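Putative acetyl xylan esterase (Cellvibrio japonicus, PDB 2W9X) removes acetyl groups from plant cell-wall polysaccharides, deacetylating xylan and, with a large preference, glucomannan. Local coordinates at residues His266-Val277 against Gln304-Leu312. Residues are numbered along the deposited sequence; the frame is centred on the assembly and turned at random. Where two conformers were deposited one is given.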
ATOM      1  N   HIS B 266       1.913   2.380 -22.264  1.00 38.37           N
ATOM      2  CA  HIS B 266       1.362   2.629 -20.918  1.00 38.90           C
ATOM      3  C   HIS B 266      -0.008   2.013 -20.738  1.00 38.70           C
ATOM      4  O   HIS B 266      -0.256   1.324 -19.744  1.00 39.01           O
ATOM      5  CB  HIS B 266       1.248   4.129 -20.595  1.00 38.98           C
ATOM      6  CG  HIS B 266       2.562   4.852 -20.560  1.00 39.09           C
ATOM      7  ND1 HIS B 266       2.664   6.211 -20.768  1.00 38.55           N
ATOM      8  CD2 HIS B 266       3.825   4.407 -20.349  1.00 38.55           C
ATOM      9  CE1 HIS B 266       3.935   6.570 -20.695  1.00 40.08           C
ATOM     10  NE2 HIS B 266       4.657   5.496 -20.431  1.00 37.78           N
ATOM     11  N   ALA B 267      -0.900   2.277 -21.695  1.00 38.98           N
ATOM     12  CA  ALA B 267      -2.270   1.789 -21.634  1.00 38.42           C
ATOM     13  C   ALA B 267      -2.301   0.252 -21.587  1.00 38.81           C
ATOM     14  O   ALA B 267      -2.982  -0.349 -20.757  1.00 38.86           O
ATOM     15  CB  ALA B 267      -3.066   2.317 -22.827  1.00 38.16           C
ATOM     16  N   ASP B 268      -1.529  -0.371 -22.469  1.00 38.96           N
ATOM     17  CA  ASP B 268      -1.502  -1.825 -22.586  1.00 39.28           C
ATOM     18  C   ASP B 268      -0.851  -2.485 -21.360  1.00 39.36           C
ATOM     19  O   ASP B 268      -1.341  -3.512 -20.879  1.00 39.96           O
ATOM     20  CB  ASP B 268      -0.781  -2.219 -23.879  1.00 39.14           C
ATOM     21  CG  ASP B 268      -0.943  -3.689 -24.228  1.00 39.97           C
ATOM     22  OD1 ASP B 268      -2.031  -4.251 -23.994  1.00 41.70           O
ATOM     23  OD2 ASP B 268       0.015  -4.279 -24.770  1.00 39.56           O
ATOM     24  N   TYR B 269       0.227  -1.879 -20.848  1.00 39.07           N
ATOM     25  CA  TYR B 269       0.865  -2.316 -19.617  1.00 38.94           C
ATOM     26  C   TYR B 269      -0.129  -2.256 -18.459  1.00 38.61           C
ATOM     27  O   TYR B 269      -0.253  -3.217 -17.697  1.00 38.61           O
ATOM     28  CB  TYR B 269       2.097  -1.439 -19.300  1.00 38.80           C
ATOM     29  CG  TYR B 269       2.766  -1.696 -17.952  1.00 38.85           C
ATOM     30  CD1 TYR B 269       3.828  -2.602 -17.836  1.00 36.89           C
ATOM     31  CD2 TYR B 269       2.368  -1.005 -16.799  1.00 37.82           C
ATOM     32  CE1 TYR B 269       4.466  -2.829 -16.600  1.00 37.40           C
ATOM     33  CE2 TYR B 269       2.990  -1.228 -15.580  1.00 39.24           C
ATOM     34  CZ  TYR B 269       4.039  -2.136 -15.489  1.00 37.99           C
ATOM     35  OH  TYR B 269       4.628  -2.354 -14.284  1.00 38.29           O
ATOM     36  N   VAL B 270      -0.824  -1.132 -18.316  1.00 38.28           N
ATOM     37  CA  VAL B 270      -1.709  -0.956 -17.160  1.00 38.41           C
ATOM     38  C   VAL B 270      -2.857  -1.990 -17.194  1.00 38.20           C
ATOM     39  O   VAL B 270      -3.128  -2.646 -16.175  1.00 38.81           O
ATOM     40  CB  VAL B 270      -2.224   0.519 -16.977  1.00 38.51           C
ATOM     41  CG1 VAL B 270      -3.335   0.587 -15.937  1.00 37.99           C
ATOM     42  CG2 VAL B 270      -1.088   1.462 -16.570  1.00 38.02           C
ATOM     43  N   ALA B 271      -3.495  -2.149 -18.361  1.00 37.70           N
ATOM     44  CA  ALA B 271      -4.641  -3.051 -18.516  1.00 37.07           C
ATOM     45  C   ALA B 271      -4.271  -4.499 -18.187  1.00 37.32           C
ATOM     46  O   ALA B 271      -4.996  -5.186 -17.483  1.00 37.01           O
ATOM     47  CB  ALA B 271      -5.234  -2.955 -19.933  1.00 36.75           C
ATOM     48  N   ASN B 272      -3.144  -4.961 -18.709  1.00 37.42           N
ATOM     49  CA  ASN B 272      -2.723  -6.330 -18.475  1.00 37.80           C
ATOM     50  C   ASN B 272      -2.241  -6.622 -17.069  1.00 37.54           C
ATOM     51  O   ASN B 272      -2.484  -7.709 -16.541  1.00 38.21           O
ATOM     52  CB  ASN B 272      -1.677  -6.734 -19.497  1.00 38.09           C
ATOM     53  CG  ASN B 272      -2.311  -7.175 -20.771  1.00 40.02           C
ATOM     54  OD1 ASN B 272      -2.727  -8.323 -20.881  1.00 43.52           O
ATOM     55  ND2 ASN B 272      -2.462  -6.253 -21.718  1.00 39.64           N
ATOM     56  N   TYR B 273      -1.568  -5.656 -16.463  1.00 37.00           N
ATOM     57  CA  TYR B 273      -1.147  -5.799 -15.072  1.00 36.59           C
ATOM     58  C   TYR B 273      -2.392  -5.912 -14.184  1.00 36.99           C
ATOM     59  O   TYR B 273      -2.464  -6.789 -13.327  1.00 36.58           O
ATOM     60  CB  TYR B 273      -0.290  -4.608 -14.642  1.00 36.25           C
ATOM     61  CG  TYR B 273       0.702  -4.882 -13.528  1.00 35.43           C
ATOM     62  CD1 TYR B 273       1.870  -4.122 -13.419  1.00 35.25           C
ATOM     63  CD2 TYR B 273       0.478  -5.890 -12.573  1.00 36.96           C
ATOM     64  CE1 TYR B 273       2.788  -4.337 -12.391  1.00 36.75           C
ATOM     65  CE2 TYR B 273       1.398  -6.127 -11.543  1.00 35.95           C
ATOM     66  CZ  TYR B 273       2.544  -5.344 -11.459  1.00 37.14           C
ATOM     67  OH  TYR B 273       3.455  -5.563 -10.456  1.00 36.14           O
ATOM     68  N   VAL B 274      -3.374  -5.031 -14.406  1.00 36.74           N
ATOM     69  CA  VAL B 274      -4.631  -5.085 -13.643  1.00 36.75           C
ATOM     70  C   VAL B 274      -5.300  -6.437 -13.864  1.00 37.18           C
ATOM     71  O   VAL B 274      -5.730  -7.096 -12.906  1.00 37.27           O
ATOM     72  CB  VAL B 274      -5.597  -3.904 -13.986  1.00 36.49           C
ATOM     73  CG1 VAL B 274      -6.989  -4.103 -13.356  1.00 35.98           C
ATOM     74  CG2 VAL B 274      -4.992  -2.568 -13.520  1.00 34.19           C
ATOM     75  N   LYS B 275      -5.354  -6.863 -15.128  1.00 37.60           N
ATOM     76  CA  LYS B 275      -5.987  -8.141 -15.497  1.00 37.92           C
ATOM     77  C   LYS B 275      -5.322  -9.303 -14.754  1.00 37.54           C
ATOM     78  O   LYS B 275      -6.004 -10.189 -14.211  1.00 37.00           O
ATOM     79  CB  LYS B 275      -5.879  -8.358 -17.010  1.00 37.86           C
ATOM     80  CG  LYS B 275      -6.786  -9.440 -17.594  1.00 41.79           C
ATOM     81  CD  LYS B 275      -6.180  -9.963 -18.889  1.00 45.77           C
ATOM     82  CE  LYS B 275      -7.170 -10.752 -19.710  1.00 50.21           C
ATOM     83  NZ  LYS B 275      -6.485 -11.258 -20.934  1.00 53.05           N
ATOM     84  N   PHE B 276      -3.992  -9.281 -14.725  1.00 37.24           N
ATOM     85  CA  PHE B 276      -3.193 -10.345 -14.091  1.00 37.32           C
ATOM     86  C   PHE B 276      -3.463 -10.510 -12.594  1.00 37.22           C
ATOM     87  O   PHE B 276      -3.702 -11.617 -12.108  1.00 37.14           O
ATOM     88  CB  PHE B 276      -1.699 -10.077 -14.320  1.00 37.35           C
ATOM     89  CG  PHE B 276      -0.789 -11.172 -13.792  1.00 38.89           C
ATOM     90  CD1 PHE B 276      -1.014 -12.518 -14.128  1.00 39.89           C
ATOM     91  CD2 PHE B 276       0.293 -10.856 -12.979  1.00 40.91           C
ATOM     92  CE1 PHE B 276      -0.168 -13.527 -13.649  1.00 40.01           C
ATOM     93  CE2 PHE B 276       1.150 -11.859 -12.494  1.00 41.42           C
ATOM     94  CZ  PHE B 276       0.918 -13.190 -12.834  1.00 39.61           C
ATOM     95  N   VAL B 277      -3.410  -9.398 -11.870  1.00 37.34           N
ATOM     96  CA  VAL B 277      -3.633  -9.402 -10.432  1.00 37.41           C
ATOM     97  C   VAL B 277      -5.054  -9.886 -10.123  1.00 37.69           C
ATOM     98  O   VAL B 277      -5.245 -10.697  -9.208  1.00 38.30           O
ATOM     99  CB  VAL B 277      -3.357  -8.010  -9.812  1.00 37.08           C
ATOM    100  CG1 VAL B 277      -3.843  -7.947  -8.354  1.00 35.16           C
ATOM    101  CG2 VAL B 277      -1.842  -7.640  -9.923  1.00 37.22           C
ATOM    102  N   GLN B 304       3.422   4.156 -13.726  1.00 37.83           N
ATOM    103  CA  GLN B 304       2.443   3.245 -14.327  1.00 38.66           C
ATOM    104  C   GLN B 304       1.908   2.282 -13.295  1.00 38.62           C
ATOM    105  O   GLN B 304       0.727   1.953 -13.311  1.00 39.00           O
ATOM    106  CB  GLN B 304       3.001   2.461 -15.519  1.00 38.30           C
ATOM    107  CG  GLN B 304       3.675   3.310 -16.610  1.00 38.80           C
ATOM    108  CD  GLN B 304       2.938   4.603 -16.918  1.00 39.75           C
ATOM    109  OE1 GLN B 304       1.746   4.592 -17.225  1.00 38.91           O
ATOM    110  NE2 GLN B 304       3.646   5.725 -16.827  1.00 37.74           N
ATOM    111  N   VAL B 305       2.786   1.827 -12.406  1.00 39.04           N
ATOM    112  CA  VAL B 305       2.375   0.976 -11.299  1.00 38.49           C
ATOM    113  C   VAL B 305       1.395   1.709 -10.355  1.00 38.84           C
ATOM    114  O   VAL B 305       0.452   1.085  -9.847  1.00 38.46           O
ATOM    115  CB  VAL B 305       3.604   0.349 -10.585  1.00 38.84           C
ATOM    116  CG1 VAL B 305       3.202  -0.459  -9.366  1.00 37.09           C
ATOM    117  CG2 VAL B 305       4.363  -0.549 -11.585  1.00 37.11           C
ATOM    118  N   GLY B 306       1.599   3.017 -10.147  1.00 38.33           N
ATOM    119  CA  GLY B 306       0.644   3.820  -9.361  1.00 39.24           C
ATOM    120  C   GLY B 306      -0.763   3.786  -9.956  1.00 39.47           C
ATOM    121  O   GLY B 306      -1.774   3.719  -9.221  1.00 40.34           O
ATOM    122  N   LYS B 307      -0.826   3.805 -11.290  1.00 39.01           N
ATOM    123  CA  LYS B 307      -2.100   3.754 -12.027  1.00 39.56           C
ATOM    124  C   LYS B 307      -2.745   2.371 -11.888  1.00 38.89           C
ATOM    125  O   LYS B 307      -3.971   2.264 -11.770  1.00 38.48           O
ATOM    126  CB  LYS B 307      -1.890   4.043 -13.513  1.00 38.90           C
ATOM    127  CG  LYS B 307      -1.389   5.448 -13.895  1.00 41.64           C
ATOM    128  CD  LYS B 307      -1.205   5.491 -15.433  1.00 40.59           C
ATOM    129  CE  LYS B 307      -0.417   6.703 -15.936  1.00 43.16           C
ATOM    130  NZ  LYS B 307      -0.184   6.613 -17.433  1.00 43.53           N
ATOM    131  N   VAL B 308      -1.911   1.324 -11.925  1.00 38.34           N
ATOM    132  CA  VAL B 308      -2.354  -0.062 -11.716  1.00 37.92           C
ATOM    133  C   VAL B 308      -2.982  -0.246 -10.328  1.00 37.17           C
ATOM    134  O   VAL B 308      -4.090  -0.773 -10.199  1.00 36.77           O
ATOM    135  CB  VAL B 308      -1.200  -1.079 -11.936  1.00 38.61           C
ATOM    136  CG1 VAL B 308      -1.625  -2.517 -11.577  1.00 36.51           C
ATOM    137  CG2 VAL B 308      -0.746  -1.048 -13.389  1.00 38.46           C
ATOM    138  N   VAL B 309      -2.285   0.192  -9.289  1.00 37.13           N
ATOM    139  CA  VAL B 309      -2.801   0.061  -7.922  1.00 36.69           C
ATOM    140  C   VAL B 309      -4.147   0.801  -7.792  1.00 36.80           C
ATOM    141  O   VAL B 309      -5.116   0.286  -7.206  1.00 36.54           O
ATOM    142  CB  VAL B 309      -1.794   0.605  -6.872  1.00 37.14           C
ATOM    143  CG1 VAL B 309      -2.423   0.574  -5.474  1.00 36.26           C
ATOM    144  CG2 VAL B 309      -0.518  -0.208  -6.896  1.00 37.15           C
ATOM    145  N   ALA B 310      -4.204   2.006  -8.352  1.00 36.09           N
ATOM    146  CA  ALA B 310      -5.431   2.811  -8.310  1.00 36.48           C
ATOM    147  C   ALA B 310      -6.624   2.181  -9.026  1.00 36.46           C
ATOM    148  O   ALA B 310      -7.749   2.231  -8.507  1.00 37.19           O
ATOM    149  CB  ALA B 310      -5.160   4.224  -8.838  1.00 35.78           C
ATOM    150  N   GLN B 311      -6.365   1.570 -10.179  0.50 36.78           N
ATOM    151  CA  GLN B 311      -7.392   0.911 -10.978  0.50 37.07           C
ATOM    152  C   GLN B 311      -7.862  -0.396 -10.369  0.50 36.87           C
ATOM    153  O   GLN B 311      -9.015  -0.785 -10.548  0.50 37.18           O
ATOM    154  CB  GLN B 311      -6.897   0.688 -12.407  0.50 37.30           C
ATOM    155  CG  GLN B 311      -7.191   1.864 -13.312  0.50 38.42           C
ATOM    156  CD  GLN B 311      -6.798   1.627 -14.743  0.50 39.29           C
ATOM    157  OE1 GLN B 311      -6.608   2.569 -15.508  0.50 40.87           O
ATOM    158  NE2 GLN B 311      -6.680   0.369 -15.119  0.50 40.67           N
ATOM    159  N   LEU B 312      -6.957  -1.073  -9.665  1.00 36.41           N
ATOM    160  CA  LEU B 312      -7.287  -2.254  -8.902  1.00 35.99           C
ATOM    161  C   LEU B 312      -8.217  -1.901  -7.746  1.00 36.10           C
ATOM    162  O   LEU B 312      -9.281  -2.504  -7.608  1.00 35.76           O
ATOM    163  CB  LEU B 312      -6.027  -2.979  -8.396  1.00 35.62           C
ATOM    164  CG  LEU B 312      -5.299  -3.837  -9.450  1.00 35.50           C
ATOM    165  CD1 LEU B 312      -3.827  -4.079  -9.030  1.00 32.84           C
ATOM    166  CD2 LEU B 312      -6.041  -5.155  -9.742  1.00 35.45           C
TER
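The imidazole of His266 lies flat on the carboxamide of Gln304, the two planes only 9° apart, with Gln304 NE2 over the ring centre and 3.7 Å above its plane. A second ring, Tyr273, takes a methyl on one face: Val308 CG1 stands 4.3 Å from the Tyr273 ring centroid and 27° off its normal, a CH-pi contact, while Tyr269 CE2, from the same helix as Tyr273, lies at its edge. At the edge of the Tyr269 ring, Val305 CG2 comes to 3.3 Å from Tyr269 OH, whose hydrogen bond goes to Leu244 O.

These groups join two neighbouring helices of the alpha/beta SGNH (GDSL) hydrolase fold, connected in sequence through strand 288-294. That strand's Leu291 touches Tyr273, Val305 and Val308, placing this side of the interface against the parallel sheet. The segments cross at -44° with axes 9.2 Å apart and share no hydrogen bond. Interlocking is reciprocal knobs-into-holes: Val270 enters the hole of Gln304, Lys307, Val308 and Gln311, and Val308 that of Tyr269, Val270, Tyr273 and Val274. With CG1 anti to the backbone N, Val270 turns that methyl onto the amide of Gln311, at 3.5 Å from Gln311 NE2, while Val270 CG2 rests 3.8 Å from Gln304 O. At the C-terminal end Leu312 CD2 packs against Val277 CG1 at 3.8 Å and also touches Val274.

Two hydrogen bonds restrain the stacked amide. A bend at chi2 folds the Gln304 chain back, its NE2 is bound to Glu300 O, and Glu300 also holds His266 NE2 through its carboxylate. Lys307 NZ, from the same helix as Gln304, donates to an in-plane lone pair of Gln304 OE1 at 2.8 Å.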